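Local coordinates for protein particle-associated glycoside hydrolase (Acinetobacter phage Fri1, PDB 6C72) that probably degrades the capsular polysaccharide of Acinetobacter baumannii, acting as a phage tailspike glycosidase during entry into the host cell, at residues G517-T522 / A574-V579. Residues are numbered along the deposited sequence; the frame is centred on the assembly and turned at random.
Sequences GADATT and ANTFIV. With ZN (zinc ion), chain L.
Asp-519 and Asn-575 cross at about a right angle and share a zinc ion, their carboxylate and amide planes turned 64° apart. Asn-575 OD1 lies 2.1 Å from the zinc; the Asp-519 carboxylate straddles it unevenly, OD1 at 2.4 Å and OD2 loosely at 2.8 Å. A water is also close, Thr-521 OG1 stands farther off, and Ser-573 completes the site. Chi1 of -155° sets Asp-519 CG anti to its backbone N, and OD2 meets the other segment. There it accepts from two successive backbone amides: Asn-575 N, at 3.1 Å, comes nearly in line with the C-O bond, and Thr-576 N, at 3.3 Å, from above the carboxylate plane. OD1 is held from its own loop, taking Thr-521 N on the anti side at 2.8 Å, an Asx turn, and Thr-521 OG1 on the syn side, well tilted from the plane. The acceptors Asp-519 OD2 and Asn-575 OD1 lie close without a hydrogen bond, a proximity the zinc and the two amides probably offset; Asn-575 ND2 is hydrogen-bonded to Asn-494 OD1. The site closes the end of neighbouring antiparallel strands 509-517 and 576-585 in the C-terminal beta domain. Gly-517 and Phe-577 form a non-hydrogen-bonded pair, followed by a nearly straight hydrogen bond from Ala-518 N to Thr-576 O (3.1 Å). Thr-576 lays CG2 against Ala-518 O, and its OG1 shares a water with Ala-520 N. Ile-578 CG1 packs on Ala-518 CB at 3.5 Å; Arg-508 of a second subunit packs on Ala-518 and Ser-585 of that subunit on Ile-578.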
ATOM      1  N   GLY A 517      44.923 -33.963  12.796  1.00 34.67           N
ATOM      2  CA  GLY A 517      44.494 -34.736  11.641  1.00 34.90           C
ATOM      3  C   GLY A 517      42.981 -34.745  11.466  1.00 34.99           C
ATOM      4  O   GLY A 517      42.209 -34.620  12.420  1.00 35.35           O
ATOM      5  N   ALA A 518      42.552 -34.885  10.214  1.00 32.65           N
ATOM      6  CA  ALA A 518      41.142 -35.057   9.875  1.00 32.76           C
ATOM      7  C   ALA A 518      41.079 -35.925   8.622  1.00 33.05           C
ATOM      8  O   ALA A 518      40.483 -35.577   7.610  1.00 32.57           O
ATOM      9  CB  ALA A 518      40.445 -33.712   9.672  1.00 31.76           C
ATOM     10  N   ASP A 519      41.692 -37.098   8.701  1.00 34.16           N
ATOM     11  CA  ASP A 519      41.987 -37.896   7.527  1.00 34.40           C
ATOM     12  C   ASP A 519      40.894 -38.923   7.276  1.00 35.12           C
ATOM     13  O   ASP A 519      40.375 -39.537   8.215  1.00 35.86           O
ATOM     14  CB  ASP A 519      43.337 -38.586   7.721  1.00 34.91           C
ATOM     15  CG  ASP A 519      44.017 -38.935   6.414  1.00 34.73           C
ATOM     16  OD1 ASP A 519      43.376 -39.603   5.579  1.00 35.11           O
ATOM     17  OD2 ASP A 519      45.191 -38.526   6.232  1.00 34.24           O
ATOM     18  N   ALA A 520      40.546 -39.108   5.999  1.00 33.17           N
ATOM     19  CA  ALA A 520      39.534 -40.076   5.611  1.00 33.75           C
ATOM     20  C   ALA A 520      40.110 -41.461   5.353  1.00 34.71           C
ATOM     21  O   ALA A 520      39.343 -42.387   5.086  1.00 35.25           O
ATOM     22  CB  ALA A 520      38.782 -39.595   4.364  1.00 34.54           C
ATOM     23  N   THR A 521      41.424 -41.631   5.454  1.00 37.58           N
ATOM     24  CA  THR A 521      42.046 -42.940   5.282  1.00 38.45           C
ATOM     25  C   THR A 521      41.766 -43.854   6.472  1.00 39.34           C
ATOM     26  O   THR A 521      41.759 -43.414   7.624  1.00 39.41           O
ATOM     27  CB  THR A 521      43.569 -42.788   5.123  1.00 38.25           C
ATOM     28  OG1 THR A 521      43.863 -41.943   4.005  1.00 37.52           O
ATOM     29  CG2 THR A 521      44.245 -44.139   4.943  1.00 39.03           C
ATOM     30  N   THR A 522      41.581 -45.139   6.188  1.00 40.48           N
ATOM     31  CA  THR A 522      41.415 -46.149   7.226  1.00 41.35           C
ATOM     32  C   THR A 522      42.780 -46.601   7.752  1.00 41.76           C
ATOM     33  O   THR A 522      43.682 -46.895   6.965  1.00 41.59           O
ATOM     34  CB  THR A 522      40.637 -47.337   6.654  1.00 41.85           C
ATOM     35  OG1 THR A 522      39.383 -46.876   6.136  1.00 41.39           O
ATOM     36  CG2 THR A 522      40.384 -48.395   7.715  1.00 42.68           C
ATOM     37  N   ALA A 574      49.038 -40.401   5.403  1.00 26.74           N
ATOM     38  CA  ALA A 574      48.643 -39.525   6.496  1.00 26.05           C
ATOM     39  C   ALA A 574      48.918 -38.087   6.063  1.00 25.48           C
ATOM     40  O   ALA A 574      49.941 -37.481   6.397  1.00 24.99           O
ATOM     41  CB  ALA A 574      49.381 -39.908   7.770  1.00 26.07           C
ATOM     42  N   ASN A 575      47.957 -37.525   5.326  1.00 34.27           N
ATOM     43  CA  ASN A 575      48.169 -36.270   4.620  1.00 33.61           C
ATOM     44  C   ASN A 575      47.204 -35.147   4.972  1.00 32.86           C
ATOM     45  O   ASN A 575      47.514 -33.989   4.673  1.00 32.27           O
ATOM     46  CB  ASN A 575      48.091 -36.495   3.102  1.00 34.16           C
ATOM     47  CG  ASN A 575      46.791 -37.113   2.695  1.00 34.46           C
ATOM     48  OD1 ASN A 575      46.325 -38.054   3.335  1.00 35.01           O
ATOM     49  ND2 ASN A 575      46.147 -36.541   1.684  1.00 33.97           N
ATOM     50  N   THR A 576      46.031 -35.438   5.528  1.00 30.93           N
ATOM     51  CA  THR A 576      45.025 -34.405   5.741  1.00 30.33           C
ATOM     52  C   THR A 576      45.137 -33.827   7.145  1.00 29.89           C
ATOM     53  O   THR A 576      44.874 -34.521   8.132  1.00 30.55           O
ATOM     54  CB  THR A 576      43.619 -34.946   5.503  1.00 30.83           C
ATOM     55  OG1 THR A 576      43.546 -35.520   4.193  1.00 31.19           O
ATOM     56  CG2 THR A 576      42.619 -33.826   5.616  1.00 30.15           C
ATOM     57  N   PHE A 577      45.462 -32.542   7.232  1.00 30.09           N
ATOM     58  CA  PHE A 577      45.606 -31.868   8.509  1.00 29.58           C
ATOM     59  C   PHE A 577      44.771 -30.597   8.526  1.00 29.03           C
ATOM     60  O   PHE A 577      44.611 -29.936   7.499  1.00 28.78           O
ATOM     61  CB  PHE A 577      47.081 -31.548   8.785  1.00 29.02           C
ATOM     62  CG  PHE A 577      47.936 -32.771   9.010  1.00 29.71           C
ATOM     63  CD1 PHE A 577      48.469 -33.477   7.927  1.00 30.20           C
ATOM     64  CD2 PHE A 577      48.206 -33.217  10.300  1.00 30.13           C
ATOM     65  CE1 PHE A 577      49.249 -34.605   8.132  1.00 30.94           C
ATOM     66  CE2 PHE A 577      48.990 -34.332  10.521  1.00 30.97           C
ATOM     67  CZ  PHE A 577      49.522 -35.027   9.435  1.00 31.29           C
ATOM     68  N   ILE A 578      44.206 -30.280   9.685  1.00 28.39           N
ATOM     69  CA  ILE A 578      43.509 -29.020   9.902  1.00 27.99           C
ATOM     70  C   ILE A 578      44.433 -28.106  10.696  1.00 27.35           C
ATOM     71  O   ILE A 578      45.047 -28.535  11.685  1.00 27.51           O
ATOM     72  CB  ILE A 578      42.184 -29.232  10.648  1.00 28.64           C
ATOM     73  CG1 ILE A 578      41.286 -30.274   9.942  1.00 29.23           C
ATOM     74  CG2 ILE A 578      41.490 -27.895  10.839  1.00 28.27           C
ATOM     75  CD1 ILE A 578      40.770 -29.893   8.534  1.00 28.92           C
ATOM     76  N   VAL A 579      44.534 -26.846  10.282  1.00 25.48           N
ATOM     77  CA  VAL A 579      45.413 -25.878  10.930  1.00 24.90           C
ATOM     78  C   VAL A 579      44.573 -24.681  11.369  1.00 25.13           C
ATOM     79  O   VAL A 579      43.959 -23.996  10.535  1.00 25.27           O
ATOM     80  CB  VAL A 579      46.559 -25.448  10.001  1.00 24.42           C
ATOM     81  CG1 VAL A 579      47.449 -24.434  10.677  1.00 23.93           C
ATOM     82  CG2 VAL A 579      47.358 -26.666   9.556  1.00 24.56           C
TER
HETATM   83 ZN    ZN L 809      44.704 -39.388   3.625  1.00 74.02          ZN
HETATM   84  O   HOH W   1      41.409 -37.315   3.665  1.00 34.88           O
HETATM   85  O   HOH W   2      45.763 -40.886   1.485  1.00 33.01           O
HETATM   86  O   HOH W   3      43.137 -38.618   2.112  1.00 35.67           O